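Local coordinates for protein ribonucleoside triphosphate reductase (Lactobacillus leichmannii, PDB 1L1L) that catalyses the adenosylcobalamin-dependent reduction of ribonucleoside triphosphates to 2'-deoxyribonucleotides, working as an allosterically regulated monomer, at residues A[132-137]-A[223-228]; A[136-141]-A[145-150]; A[426-431]-A[555-560]; A[552-555]-A[560-563]. All coordinates share one frame; numbering follows the deposited sequence.

Contact 1 (A[132-137]-A[223-228]); sequences SKIVPS and TREGWV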
loop_
_atom_site.group_PDB
_atom_site.type_symbol
_atom_site.label_atom_id
_atom_site.label_comp_id
_atom_site.label_asym_id
_atom_site.label_seq_id
_atom_site.Cartn_x
_atom_site.Cartn_y
_atom_site.Cartn_z
ATOM N N SER A 132 -9.100 -16.663 -15.984
ATOM C CA SER A 132 -9.349 -15.555 -15.077
ATOM C C SER A 132 -10.622 -14.836 -15.492
ATOM O O SER A 132 -11.166 -15.091 -16.569
ATOM C CB SER A 132 -8.170 -14.578 -15.120
ATOM O OG SER A 132 -6.936 -15.245 -14.892
ATOM N N LYS A 133 -11.092 -13.935 -14.637
ATOM C CA LYS A 133 -12.301 -13.169 -14.926
ATOM C C LYS A 133 -12.138 -12.334 -16.193
ATOM O O LYS A 133 -13.094 -12.143 -16.948
ATOM C CB LYS A 133 -12.648 -12.271 -13.737
ATOM C CG LYS A 133 -13.552 -12.943 -12.697
ATOM C CD LYS A 133 -13.066 -14.342 -12.327
ATOM C CE LYS A 133 -14.040 -15.032 -11.382
ATOM N NZ LYS A 133 -15.424 -15.053 -11.940
ATOM N N ILE A 134 -10.925 -11.838 -16.417
ATOM C CA ILE A 134 -10.629 -11.039 -17.599
ATOM C C ILE A 134 -9.797 -11.855 -18.587
ATOM O O ILE A 134 -8.710 -12.325 -18.258
ATOM C CB ILE A 134 -9.843 -9.767 -17.235
ATOM C CG1 ILE A 134 -10.681 -8.884 -16.309
ATOM C CG2 ILE A 134 -9.467 -9.015 -18.500
ATOM C CD1 ILE A 134 -9.957 -7.646 -15.814
ATOM N N VAL A 135 -10.320 -12.030 -19.795
ATOM C CA VAL A 135 -9.616 -12.778 -20.831
ATOM C C VAL A 135 -10.012 -12.229 -22.193
ATOM O O VAL A 135 -11.174 -12.297 -22.582
ATOM C CB VAL A 135 -9.966 -14.285 -20.789
ATOM C CG1 VAL A 135 -9.281 -15.009 -21.948
ATOM C CG2 VAL A 135 -9.539 -14.889 -19.453
ATOM N N PRO A 136 -9.049 -11.656 -22.931
ATOM C CA PRO A 136 -9.346 -11.101 -24.257
ATOM C C PRO A 136 -10.019 -12.142 -25.157
ATOM O O PRO A 136 -9.646 -13.316 -25.145
ATOM C CB PRO A 136 -7.971 -10.686 -24.768
ATOM C CG PRO A 136 -7.258 -10.289 -23.495
ATOM C CD PRO A 136 -7.639 -11.428 -22.570
ATOM N N SER A 137 -11.012 -11.702 -25.923
ATOM C CA SER A 137 -11.759 -12.581 -26.818
ATOM C C SER A 137 -10.886 -13.242 -27.880
ATOM O O SER A 137 -11.133 -14.376 -28.280
ATOM C CB SER A 137 -12.867 -11.792 -27.513
ATOM O OG SER A 137 -12.314 -10.782 -28.343
ATOM N N THR A 223 -17.456 -0.580 -17.990
ATOM C CA THR A 223 -17.003 -1.299 -16.800
ATOM C C THR A 223 -15.479 -1.298 -16.695
ATOM O O THR A 223 -14.786 -1.028 -17.678
ATOM C CB THR A 223 -17.445 -2.771 -16.841
ATOM O OG1 THR A 223 -16.768 -3.437 -17.917
ATOM C CG2 THR A 223 -18.958 -2.873 -17.058
ATOM N N ARG A 224 -14.963 -1.616 -15.511
ATOM C CA ARG A 224 -13.520 -1.669 -15.302
ATOM C C ARG A 224 -12.902 -2.626 -16.310
ATOM O O ARG A 224 -11.863 -2.329 -16.899
ATOM C CB ARG A 224 -13.194 -2.133 -13.874
ATOM C CG ARG A 224 -11.816 -2.802 -13.705
ATOM C CD ARG A 224 -11.482 -3.047 -12.225
ATOM N NE ARG A 224 -12.551 -3.773 -11.530
ATOM C CZ ARG A 224 -12.820 -5.065 -11.691
ATOM N NH1 ARG A 224 -12.099 -5.809 -12.522
ATOM N NH2 ARG A 224 -13.836 -5.613 -11.034
ATOM N N GLU A 225 -13.541 -3.776 -16.507
ATOM C CA GLU A 225 -13.036 -4.762 -17.452
ATOM C C GLU A 225 -12.994 -4.179 -18.862
ATOM O O GLU A 225 -12.094 -4.487 -19.650
ATOM C CB GLU A 225 -13.912 -6.019 -17.431
ATOM C CG GLU A 225 -14.059 -6.636 -16.048
ATOM C CD GLU A 225 -14.785 -5.713 -15.080
ATOM O OE1 GLU A 225 -15.907 -5.278 -15.404
ATOM O OE2 GLU A 225 -14.233 -5.416 -13.998
ATOM N N GLY A 226 -13.971 -3.338 -19.183
ATOM C CA GLY A 226 -14.006 -2.731 -20.502
ATOM C C GLY A 226 -12.731 -1.943 -20.751
ATOM O O GLY A 226 -12.165 -1.996 -21.842
ATOM N N TRP A 227 -12.289 -1.219 -19.725
ATOM C CA TRP A 227 -11.077 -0.399 -19.778
ATOM C C TRP A 227 -9.837 -1.257 -19.975
ATOM O O TRP A 227 -8.976 -0.936 -20.806
ATOM C CB TRP A 227 -10.925 0.408 -18.479
ATOM C CG TRP A 227 -11.792 1.636 -18.389
ATOM C CD1 TRP A 227 -13.098 1.751 -18.762
ATOM C CD2 TRP A 227 -11.412 2.914 -17.862
ATOM N NE1 TRP A 227 -13.556 3.015 -18.506
ATOM C CE2 TRP A 227 -12.543 3.752 -17.949
ATOM C CE3 TRP A 227 -10.223 3.431 -17.323
ATOM C CZ2 TRP A 227 -12.524 5.081 -17.515
ATOM C CZ3 TRP A 227 -10.201 4.752 -16.893
ATOM C CH2 TRP A 227 -11.346 5.562 -16.991
ATOM N N VAL A 228 -9.745 -2.337 -19.204
ATOM C CA VAL A 228 -8.619 -3.260 -19.280
ATOM C C VAL A 228 -8.527 -3.934 -20.656
ATOM O O VAL A 228 -7.468 -3.922 -21.288
ATOM C CB VAL A 228 -8.711 -4.363 -18.190
ATOM C CG1 VAL A 228 -7.580 -5.381 -18.375
ATOM C CG2 VAL A 228 -8.622 -3.725 -16.793
#

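Contact 2 (A[136-141]-A[145-150]); sequences PSYLGK and AVSMPF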
loop_
_atom_site.group_PDB
_atom_site.type_symbol
_atom_site.label_atom_id
_atom_site.label_comp_id
_atom_site.label_asym_id
_atom_site.label_seq_id
_atom_site.Cartn_x
_atom_site.Cartn_y
_atom_site.Cartn_z
ATOM N N PRO A 136 -9.049 -11.656 -22.931
ATOM C CA PRO A 136 -9.346 -11.101 -24.257
ATOM C C PRO A 136 -10.019 -12.142 -25.157
ATOM O O PRO A 136 -9.646 -13.316 -25.145
ATOM C CB PRO A 136 -7.971 -10.686 -24.768
ATOM C CG PRO A 136 -7.258 -10.289 -23.495
ATOM C CD PRO A 136 -7.639 -11.428 -22.570
ATOM N N SER A 137 -11.012 -11.702 -25.923
ATOM C CA SER A 137 -11.759 -12.581 -26.818
ATOM C C SER A 137 -10.886 -13.242 -27.880
ATOM O O SER A 137 -11.133 -14.376 -28.280
ATOM C CB SER A 137 -12.867 -11.792 -27.513
ATOM O OG SER A 137 -12.314 -10.782 -28.343
ATOM N N TYR A 138 -9.870 -12.522 -28.336
ATOM C CA TYR A 138 -8.977 -13.029 -29.369
ATOM C C TYR A 138 -7.897 -13.950 -28.821
ATOM O O TYR A 138 -7.070 -14.460 -29.574
ATOM C CB TYR A 138 -8.326 -11.853 -30.093
ATOM C CG TYR A 138 -7.651 -10.886 -29.150
ATOM C CD1 TYR A 138 -6.521 -11.266 -28.418
ATOM C CD2 TYR A 138 -8.157 -9.603 -28.962
ATOM C CE1 TYR A 138 -5.915 -10.389 -27.524
ATOM C CE2 TYR A 138 -7.558 -8.722 -28.069
ATOM C CZ TYR A 138 -6.440 -9.122 -27.356
ATOM O OH TYR A 138 -5.850 -8.248 -26.472
ATOM N N LEU A 139 -7.905 -14.165 -27.510
ATOM C CA LEU A 139 -6.898 -15.014 -26.884
ATOM C C LEU A 139 -7.416 -16.308 -26.298
ATOM O O LEU A 139 -8.490 -16.351 -25.703
ATOM C CB LEU A 139 -6.174 -14.253 -25.771
ATOM C CG LEU A 139 -5.110 -13.238 -26.170
ATOM C CD1 LEU A 139 -4.594 -12.540 -24.921
ATOM C CD2 LEU A 139 -3.976 -13.936 -26.897
ATOM N N GLY A 140 -6.633 -17.366 -26.469
ATOM C CA GLY A 140 -6.998 -18.645 -25.896
ATOM C C GLY A 140 -6.599 -18.513 -24.440
ATOM O O GLY A 140 -5.943 -17.540 -24.067
ATOM N N LYS A 141 -6.978 -19.470 -23.608
ATOM C CA LYS A 141 -6.634 -19.384 -22.202
ATOM C C LYS A 141 -5.124 -19.496 -21.995
ATOM O O LYS A 141 -4.490 -18.582 -21.467
ATOM C CB LYS A 141 -7.354 -20.483 -21.421
ATOM C CG LYS A 141 -7.953 -20.012 -20.112
ATOM C CD LYS A 141 -9.449 -19.779 -20.229
ATOM C CE LYS A 141 -10.197 -21.101 -20.335
ATOM N NZ LYS A 141 -11.670 -20.898 -20.316
ATOM N N ALA A 145 0.381 -13.541 -24.032
ATOM C CA ALA A 145 0.174 -12.248 -24.665
ATOM C C ALA A 145 1.010 -11.164 -24.003
ATOM O O ALA A 145 1.205 -11.170 -22.788
ATOM C CB ALA A 145 -1.297 -11.871 -24.606
ATOM N N VAL A 146 1.496 -10.230 -24.810
ATOM C CA VAL A 146 2.305 -9.130 -24.310
ATOM C C VAL A 146 1.521 -8.237 -23.350
ATOM O O VAL A 146 2.094 -7.636 -22.444
ATOM C CB VAL A 146 2.816 -8.262 -25.467
ATOM C CG1 VAL A 146 3.539 -7.046 -24.931
ATOM C CG2 VAL A 146 3.736 -9.084 -26.356
ATOM N N SER A 147 0.210 -8.167 -23.555
ATOM C CA SER A 147 -0.667 -7.327 -22.743
ATOM C C SER A 147 -1.008 -7.864 -21.350
ATOM O O SER A 147 -1.424 -7.100 -20.484
ATOM C CB SER A 147 -1.977 -7.084 -23.496
ATOM O OG SER A 147 -2.711 -8.294 -23.596
ATOM N N MET A 148 -0.839 -9.162 -21.129
ATOM C CA MET A 148 -1.192 -9.748 -19.841
ATOM C C MET A 148 -0.711 -9.008 -18.577
ATOM O O MET A 148 -1.531 -8.564 -17.772
ATOM C CB MET A 148 -0.754 -11.215 -19.790
ATOM C CG MET A 148 -1.286 -11.992 -18.582
ATOM S SD MET A 148 -0.517 -11.487 -16.997
ATOM C CE MET A 148 -1.215 -12.727 -15.852
ATOM N N PRO A 149 0.611 -8.865 -18.382
ATOM C CA PRO A 149 1.095 -8.168 -17.180
ATOM C C PRO A 149 0.571 -6.753 -17.009
ATOM O O PRO A 149 0.415 -6.274 -15.881
ATOM C CB PRO A 149 2.614 -8.206 -17.339
ATOM C CG PRO A 149 2.790 -8.203 -18.841
ATOM C CD PRO A 149 1.732 -9.190 -19.280
ATOM N N PHE A 150 0.296 -6.079 -18.123
ATOM C CA PHE A 150 -0.211 -4.715 -18.069
ATOM C C PHE A 150 -1.679 -4.731 -17.673
ATOM O O PHE A 150 -2.162 -3.809 -17.002
ATOM C CB PHE A 150 -0.064 -4.030 -19.430
ATOM C CG PHE A 150 1.354 -3.933 -19.908
ATOM C CD1 PHE A 150 2.207 -2.956 -19.400
ATOM C CD2 PHE A 150 1.842 -4.834 -20.843
ATOM C CE1 PHE A 150 3.536 -2.876 -19.817
ATOM C CE2 PHE A 150 3.175 -4.767 -21.269
ATOM C CZ PHE A 150 4.023 -3.787 -20.754
#

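Contact 3 (A[426-431]-A[555-560]); sequences PLIAEE and KLAGAS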
loop_
_atom_site.group_PDB
_atom_site.type_symbol
_atom_site.label_atom_id
_atom_site.label_comp_id
_atom_site.label_asym_id
_atom_site.label_seq_id
_atom_site.Cartn_x
_atom_site.Cartn_y
_atom_site.Cartn_z
ATOM N N PRO A 426 1.899 -3.004 19.802
ATOM C CA PRO A 426 2.314 -3.611 21.074
ATOM C C PRO A 426 2.023 -2.792 22.334
ATOM O O PRO A 426 1.372 -3.288 23.257
ATOM C CB PRO A 426 3.807 -3.853 20.866
ATOM C CG PRO A 426 3.865 -4.228 19.417
ATOM C CD PRO A 426 2.920 -3.228 18.757
ATOM N N LEU A 427 2.507 -1.555 22.384
ATOM C CA LEU A 427 2.281 -0.713 23.553
ATOM C C LEU A 427 0.799 -0.544 23.873
ATOM O O LEU A 427 0.374 -0.729 25.020
ATOM C CB LEU A 427 2.925 0.661 23.359
ATOM C CG LEU A 427 2.935 1.578 24.586
ATOM C CD1 LEU A 427 3.581 0.858 25.768
ATOM C CD2 LEU A 427 3.700 2.857 24.262
ATOM N N ILE A 428 0.009 -0.209 22.857
ATOM C CA ILE A 428 -1.419 -0.008 23.047
ATOM C C ILE A 428 -2.174 -1.289 23.410
ATOM O O ILE A 428 -3.059 -1.277 24.273
ATOM C CB ILE A 428 -2.046 0.631 21.794
ATOM C CG1 ILE A 428 -1.375 1.986 21.527
ATOM C CG2 ILE A 428 -3.541 0.807 21.989
ATOM C CD1 ILE A 428 -1.829 2.656 20.261
ATOM N N ALA A 429 -1.838 -2.396 22.763
ATOM C CA ALA A 429 -2.511 -3.654 23.068
ATOM C C ALA A 429 -2.301 -3.996 24.547
ATOM O O ALA A 429 -3.234 -4.387 25.240
ATOM C CB ALA A 429 -1.969 -4.768 22.187
ATOM N N GLU A 430 -1.068 -3.830 25.018
ATOM C CA GLU A 430 -0.713 -4.109 26.407
ATOM C C GLU A 430 -1.463 -3.199 27.377
ATOM O O GLU A 430 -1.963 -3.659 28.405
ATOM C CB GLU A 430 0.795 -3.937 26.608
ATOM C CG GLU A 430 1.639 -4.994 25.915
ATOM C CD GLU A 430 3.119 -4.818 26.174
ATOM O OE1 GLU A 430 3.852 -5.827 26.094
ATOM O OE2 GLU A 430 3.558 -3.678 26.445
ATOM N N GLU A 431 -1.531 -1.912 27.047
ATOM C CA GLU A 431 -2.227 -0.936 27.880
ATOM C C GLU A 431 -3.737 -1.211 27.899
ATOM O O GLU A 431 -4.438 -0.798 28.827
ATOM C CB GLU A 431 -1.938 0.485 27.374
ATOM C CG GLU A 431 -0.453 0.857 27.430
ATOM C CD GLU A 431 -0.139 2.194 26.776
ATOM O OE1 GLU A 431 -0.548 2.402 25.611
ATOM O OE2 GLU A 431 0.527 3.036 27.425
ATOM N N LYS A 555 -2.367 6.673 12.699
ATOM C CA LYS A 555 -2.915 7.927 13.218
ATOM C C LYS A 555 -4.178 7.652 14.033
ATOM O O LYS A 555 -4.482 8.379 14.974
ATOM C CB LYS A 555 -3.246 8.900 12.084
ATOM C CG LYS A 555 -2.018 9.410 11.352
ATOM C CD LYS A 555 -2.415 10.241 10.147
ATOM C CE LYS A 555 -1.228 10.451 9.219
ATOM N NZ LYS A 555 -1.662 11.047 7.923
ATOM N N LEU A 556 -4.908 6.606 13.667
ATOM C CA LEU A 556 -6.124 6.249 14.400
ATOM C C LEU A 556 -5.816 6.053 15.883
ATOM O O LEU A 556 -6.561 6.515 16.752
ATOM C CB LEU A 556 -6.735 4.956 13.856
ATOM C CG LEU A 556 -7.373 4.954 12.465
ATOM C CD1 LEU A 556 -8.080 3.617 12.240
ATOM C CD2 LEU A 556 -8.379 6.077 12.356
ATOM N N ALA A 557 -4.703 5.381 16.161
ATOM C CA ALA A 557 -4.289 5.082 17.529
ATOM C C ALA A 557 -3.212 5.997 18.073
ATOM O O ALA A 557 -2.779 5.831 19.206
ATOM C CB ALA A 557 -3.821 3.637 17.610
ATOM N N GLY A 558 -2.771 6.960 17.265
ATOM C CA GLY A 558 -1.730 7.876 17.701
ATOM C C GLY A 558 -0.395 7.192 17.957
ATOM O O GLY A 558 0.392 7.645 18.793
ATOM N N ALA A 559 -0.131 6.105 17.239
ATOM C CA ALA A 559 1.116 5.368 17.419
ATOM C C ALA A 559 2.212 5.818 16.451
ATOM O O ALA A 559 1.918 6.425 15.418
ATOM C CB ALA A 559 0.853 3.876 17.236
ATOM N N SER A 560 3.472 5.553 16.803
ATOM C CA SER A 560 4.574 5.881 15.898
ATOM C C SER A 560 4.347 4.928 14.711
ATOM O O SER A 560 3.864 3.809 14.895
ATOM C CB SER A 560 5.939 5.631 16.566
ATOM O OG SER A 560 6.020 4.357 17.193
#

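Contact 4 (A[552-555]-A[560-563]); sequences TVAK and SEGM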
loop_
_atom_site.group_PDB
_atom_site.type_symbol
_atom_site.label_atom_id
_atom_site.label_comp_id
_atom_site.label_asym_id
_atom_site.label_seq_id
_atom_site.Cartn_x
_atom_site.Cartn_y
_atom_site.Cartn_z
ATOM N N THR A 552 -1.768 6.372 7.866
ATOM C CA THR A 552 -3.169 6.609 8.202
ATOM C C THR A 552 -3.697 5.798 9.386
ATOM O O THR A 552 -4.224 6.372 10.336
ATOM C CB THR A 552 -4.073 6.383 6.980
ATOM O OG1 THR A 552 -3.615 7.201 5.896
ATOM C CG2 THR A 552 -5.500 6.774 7.302
ATOM N N VAL A 553 -3.557 4.475 9.339
ATOM C CA VAL A 553 -4.036 3.641 10.437
ATOM C C VAL A 553 -3.301 3.928 11.745
ATOM O O VAL A 553 -3.902 3.895 12.819
ATOM C CB VAL A 553 -3.925 2.134 10.085
ATOM C CG1 VAL A 553 -3.758 1.300 11.347
ATOM C CG2 VAL A 553 -5.180 1.699 9.345
ATOM N N ALA A 554 -2.005 4.207 11.668
ATOM C CA ALA A 554 -1.240 4.509 12.868
ATOM C C ALA A 554 -1.765 5.802 13.507
ATOM O O ALA A 554 -1.628 6.004 14.717
ATOM C CB ALA A 554 0.240 4.647 12.533
ATOM N N LYS A 555 -2.367 6.673 12.699
ATOM C CA LYS A 555 -2.915 7.927 13.218
ATOM C C LYS A 555 -4.178 7.652 14.033
ATOM O O LYS A 555 -4.482 8.379 14.974
ATOM C CB LYS A 555 -3.246 8.900 12.084
ATOM C CG LYS A 555 -2.018 9.410 11.352
ATOM C CD LYS A 555 -2.415 10.241 10.147
ATOM C CE LYS A 555 -1.228 10.451 9.219
ATOM N NZ LYS A 555 -1.662 11.047 7.923
ATOM N N SER A 560 3.472 5.553 16.803
ATOM C CA SER A 560 4.574 5.881 15.898
ATOM C C SER A 560 4.347 4.928 14.711
ATOM O O SER A 560 3.864 3.809 14.895
ATOM C CB SER A 560 5.939 5.631 16.566
ATOM O OG SER A 560 6.020 4.357 17.193
ATOM N N GLU A 561 4.679 5.374 13.502
ATOM C CA GLU A 561 4.451 4.574 12.297
ATOM C C GLU A 561 5.527 3.525 12.012
ATOM O O GLU A 561 6.693 3.855 11.784
ATOM C CB GLU A 561 4.293 5.522 11.108
ATOM C CG GLU A 561 3.592 6.814 11.514
ATOM C CD GLU A 561 2.991 7.575 10.348
ATOM O OE1 GLU A 561 3.718 7.818 9.360
ATOM O OE2 GLU A 561 1.789 7.939 10.427
ATOM N N GLY A 562 5.120 2.258 12.008
ATOM C CA GLY A 562 6.059 1.181 11.767
ATOM C C GLY A 562 7.229 1.326 12.717
ATOM O O GLY A 562 7.022 1.452 13.932
ATOM N N MET A 563 8.449 1.325 12.179
ATOM C CA MET A 563 9.643 1.477 12.995
ATOM C C MET A 563 10.152 2.916 13.010
ATOM O O MET A 563 11.177 3.202 13.623
ATOM C CB MET A 563 10.762 0.570 12.483
ATOM C CG MET A 563 11.193 0.871 11.058
ATOM S SD MET A 563 12.845 0.237 10.723
ATOM C CE MET A 563 13.807 1.725 10.949
#

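Contact 1 (A[132-137]-A[223-228])
Arg224 NH1, with the CD1 methyl of Ile134 4.3 Å away, is gripped from two quarters: Glu225 OE2 forms a salt bridge with it at 2.6 Å, and Asp155 OD1 of helix 148-158 provides a second one. The methyl lies at the edge of the guanidinium, near its plane. The Glu225 carboxylate instead folds back over one face of that group, with CD 3.6 Å above the plane and offset toward the rim. A bend at chi2 (64°) allows this and leaves the aliphatic CG of Glu225 to meet Ile134 CG1 at 4.1 Å, the two side chains running roughly at right angles. Thr223 is the N-cap of helix 224-236, whose first turn lies within the insertion domain of B12-dependent reductases; its OG1 accepts the N-H of Gly226 at 3.1 Å. A loop preceding strand 144-145 is laid against the start of helix 224-236, and helix 148-158 touches both partners. One turn further along helix 224-236, Val228 CG1 receives two methyls of the isoleucine, Ile134 CG2 at 4.1 Å and Ile134 CD1 at 4.2 Å. With CG2 anti to the backbone N and CG1 beside it (chi1 -62°), both branches of Ile134 reach that one methyl.

Contact 2 (A[136-141]-A[145-150])
Leu139 and Ala145 face each other at the ends of two type I turns, one running from Pro136 to Leu139 and the other from Ala145 to Met148, with their CA atoms 7.9 Å apart. The first turn is closed by Leu139 N donating to Pro136 O at 3.1 Å. Across the gap one branch of the leucine carries the contact: Leu139 CD1 sits only 3.4 Å from Ala145 CB, tighter than usual van der Waals contact, while Leu139 CD2 is a second, looser neighbour at 4.1 Å from the same carbon. Leu139 CG lies beside its backbone N and anti to the carbonyl carbon (chi1 -77°), which carries both methyls toward the alanine. Next to it the Tyr138 ring is flanked by residues of its own turn. Pro136 CB rests over one face, 3.3 Å above the plane and offset toward the rim, and Leu139 CD2 meets the edge in plane. The ring reaches toward Ser147, but Tyr138 OH and Ser147 OG stay 4.3 Å apart. They share a partner, Asp236 of helix 224-236, whose OD2 is hydrogen-bonded to both hydroxyls; Ser147 OG is also bonded to Tyr129 OH. The chemistry is consistent with a carboxylate oxygen, presumably charged, accepting from two hydroxyls of separate turns beside a tight apolar contact.

Contact 3 (A[426-431]-A[555-560])
A single methyl, Ile428 CD1, makes the junction between these segments. It reaches Ala557 end-on, 3.5 Å from Ala557 CB, a close approach for two carbons, and equally 3.5 Å from Ala557 O. Ala559 CB adds a looser contact with Ile428 CD1 at 4.2 Å, so the methyl touches both alanines that flank Gly558. The isoleucine gets there through an extended outer chain, chi2 175°, which sends CD1 straight out from helix 426-431. The pairing of alanines is set by the end of helix 551-557. Gly558, with phi at 65°, is the C-prime residue of a Schellman motif, in which Ala559 N reaches back to Ala554 O and Gly558 N makes a weak bond to Lys555 O. That reversal brings Ala559 round to the face that Ala557 already presents. Further out, His22 touches Ile428 and also makes a weak hydrogen bond to Ala557 O through ND1. Helix 426-431 directly follows strand 421-424, and helix 551-557 comes shortly after strand 545-546; in their mixed sheet, strand 471-474 lies between those two strands, and its following helix 477-485 packs on Pro426 and Leu427 and binds Glu430 through Arg484.

Contact 4 (A[552-555]-A[560-563])
Glu561 extends back over the last turn of the helix that its chain has just left, crossing Lys555 obliquely and passing over Ala554. Its CG is the apolar point of contact, 4.1 Å from Ala554 CB, a methyl pointing toward the loop that follows. The backbones come close here too, the CA atoms of Ala554 and Glu561 lying 5.7 Å apart, and Ser560 O approaches Ala554 CB at 4.4 Å. Beyond CG the glutamate runs extended (chi2 -160°), carrying the carboxylate past the alanine to the flank of Lys555. There OE2 meets carbon and not nitrogen: Glu561 OE2 is 4.1 Å from Lys555 CE and 4.2 Å from Lys555 CG, alongside the aliphatic stem. The lysine is itself stretched out beyond CG, and its ammonium lies further along, with Lys555 NZ 5.3 Å from Glu561 OE2. The arrangement is that of a loop folding back on its own helix, 551-557, just past the Schellman end. This loop is held by residues around the start of helix 477-485: Ser560 N bonds to Asp479 OD2 and Gly562 N to Ser475 OG, positioning Glu561 from both flanks. Gly562 bends the chain with a positive phi (53°) as it heads toward strand 570-578. Opposite charges at this separation form no salt bridge; their attraction would be long-range and modest, and the nearest contacts are methyl against methylene at Ala554 and a carboxylate oxygen against the methylenes of the lysine.

The four contacts fall into two pairs on opposite sides of the chain's centre. Contacts 1 and 2, centres 10 Å apart, start from the same loop before strand 144-145 and share Pro136 and Ser137; helix 224-236 of the insertion domain meets this loop at its beginning in contact 1 and at its end, through Asp236, in contact 2. Contacts 3 and 4, centres 9 Å apart, follow later in the sequence and meet at the Schellman end of helix 551-557. Centres of contacts from different pairs lie about 36 to 46 Å apart. The pairs are separate pieces of packing: one joins helix 224-236 to the loop before strand 144-145, the other closes helix 551-557.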